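Local coordinates for protein transcriptional regulator, badm/rrf2 family (Thermincola potens, PDB 4CIC) that probably binds DNA through a helix-turn-helix motif as an Rrf2-family (IscR) transcription regulator of iron-sulfur cluster biogenesis, at the interface of chains A and B. Numbering follows the deposited sequence. Chains: chain A/B, Transcriptional regulator, badm/rrf2 family.

The interface of chains A and B. Residues chain A 11-12, 15-16, 19, 80, 84, 136; chain B 113, 116-117.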
# COMPACT_ATOMS: atom_id res chain seq x y z
N GLY A 11 -4.30 10.11 5.63
CA GLY A 11 -4.60 8.83 6.24
C GLY A 11 -4.04 8.82 7.65
O GLY A 11 -4.70 8.38 8.61
N HIS A 12 -2.82 9.31 7.78
CA HIS A 12 -2.15 9.23 9.05
C HIS A 12 -2.87 10.14 10.04
O HIS A 12 -3.20 9.71 11.16
CB HIS A 12 -0.67 9.57 8.96
CG HIS A 12 0.06 9.31 10.23
ND1 HIS A 12 0.20 8.05 10.76
CD2 HIS A 12 0.65 10.16 11.12
CE1 HIS A 12 0.85 8.12 11.91
NE2 HIS A 12 1.14 9.39 12.14
N VAL A 15 -6.61 8.87 10.91
CA VAL A 15 -6.62 7.79 11.89
C VAL A 15 -6.14 8.27 13.25
O VAL A 15 -6.73 7.89 14.26
CB VAL A 15 -5.82 6.57 11.38
CG1 VAL A 15 -5.78 5.46 12.44
CG2 VAL A 15 -6.47 6.06 10.12
N GLN A 16 -5.09 9.09 13.30
CA GLN A 16 -4.64 9.61 14.60
C GLN A 16 -5.76 10.36 15.31
O GLN A 16 -5.93 10.22 16.52
CB GLN A 16 -3.45 10.56 14.47
CG GLN A 16 -2.12 9.88 14.32
CD GLN A 16 -0.98 10.88 14.36
OE1 GLN A 16 -0.64 11.49 13.34
NE2 GLN A 16 -0.39 11.06 15.53
N PHE A 19 -8.49 8.03 16.49
CA PHE A 19 -8.04 7.25 17.63
C PHE A 19 -8.03 8.10 18.90
O PHE A 19 -8.41 7.63 19.98
CB PHE A 19 -6.68 6.59 17.39
CG PHE A 19 -6.23 5.73 18.54
CD1 PHE A 19 -6.94 4.59 18.88
CD2 PHE A 19 -5.15 6.10 19.31
CE1 PHE A 19 -6.55 3.81 19.98
CE2 PHE A 19 -4.76 5.34 20.40
CZ PHE A 19 -5.46 4.18 20.72
N VAL A 80 -10.82 0.76 10.70
CA VAL A 80 -9.86 1.72 10.17
C VAL A 80 -10.15 1.94 8.69
O VAL A 80 -10.06 3.06 8.18
CB VAL A 80 -8.41 1.25 10.38
CG1 VAL A 80 -7.45 2.22 9.73
CG2 VAL A 80 -8.11 1.18 11.88
N ILE A 84 -10.60 5.36 6.20
CA ILE A 84 -9.86 5.56 4.97
C ILE A 84 -10.82 5.74 3.79
O ILE A 84 -10.64 6.62 2.96
CB ILE A 84 -8.89 4.39 4.71
CG1 ILE A 84 -7.82 4.33 5.82
CG2 ILE A 84 -8.24 4.50 3.35
CD1 ILE A 84 -7.14 5.65 6.10
N MET A 136 -7.68 -1.06 18.46
CA MET A 136 -6.58 -0.13 18.70
C MET A 136 -6.54 0.31 20.17
O MET A 136 -5.47 0.39 20.78
CB MET A 136 -6.67 1.06 17.74
CG MET A 136 -6.40 0.68 16.24
SD MET A 136 -6.68 2.11 15.19
CE MET A 136 -5.29 3.16 15.58
N THR B 113 -1.28 3.93 15.93
CA THR B 113 -1.60 4.23 14.53
C THR B 113 -0.47 3.76 13.61
O THR B 113 -0.71 3.14 12.57
CB THR B 113 -1.89 5.73 14.29
OG1 THR B 113 -3.04 6.11 15.04
CG2 THR B 113 -2.14 6.02 12.80
N VAL B 116 -0.57 0.09 12.98
CA VAL B 116 -1.52 -0.29 11.94
C VAL B 116 -0.85 -0.24 10.58
O VAL B 116 -0.97 -1.17 9.77
CB VAL B 116 -2.77 0.61 11.91
CG1 VAL B 116 -3.70 0.17 10.82
CG2 VAL B 116 -3.51 0.53 13.23
N TRP B 117 -0.10 0.83 10.32
CA TRP B 117 0.55 0.93 9.00
C TRP B 117 1.63 -0.13 8.85
O TRP B 117 1.87 -0.59 7.75
CB TRP B 117 1.16 2.31 8.72
CG TRP B 117 0.23 3.45 8.95
CD1 TRP B 117 0.51 4.58 9.66
CD2 TRP B 117 -1.12 3.58 8.49
NE1 TRP B 117 -0.59 5.41 9.67
CE2 TRP B 117 -1.61 4.81 8.98
CE3 TRP B 117 -1.97 2.77 7.74
CZ2 TRP B 117 -2.89 5.28 8.71
CZ3 TRP B 117 -3.26 3.23 7.48
CH2 TRP B 117 -3.71 4.47 7.97
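B:Trp117 and A:His12 meet in a two-fold symmetric homodimer interface, typical of Rrf2 regulators, in which the start of the long helix 112-129 of each chain docks on the body of the other and helps tie the two subunits together. The receiving surface is made by helices 9-23, 80-87 and 133-143. The indole and imidazole join edge to edge: B:Trp117 NE1 donates to A:His12 ND1 at 3.0 Å, with 153° at the hydrogen. Each partner lies close to the other's ring plane, suggesting that a neutral imidazole would carry its proton on NE2. A:His12 reaches the indole with CG anti to its backbone N (chi1 -172°), and A:Gln16 CG of the same helix lies over the rim of one imidazole face, 3.9 Å above the plane. The benzo end of the indole points into an apolar wall: CH2 touches A:Val15 CG2 at 3.8 Å and meets A:Ile84 CD1 tip to tip. CZ2 passes beside the backbone carbonyl of A:Gly11. One turn earlier, B:Thr113 inserts between A:His12, A:Val15, A:Gln16 and A:Met136. Its methyl CG2 packs 3.7 Å from A:Val15 CG1 and also against the imidazole, while OG1 lies against the methyls of A:Met136 and A:Val15. The bent end of A:Met136 (chi3 71°) brings its methyl CE to B:Val116 CG2 at 4.0 Å, the two side chains crossing at about a right angle. The indole-imidazole hydrogen bond thus orients the indole edge while apolar contacts seat the helix, an arrangement that, repeated in its symmetry twin, probably helps set the relative placement of the two DNA-binding units.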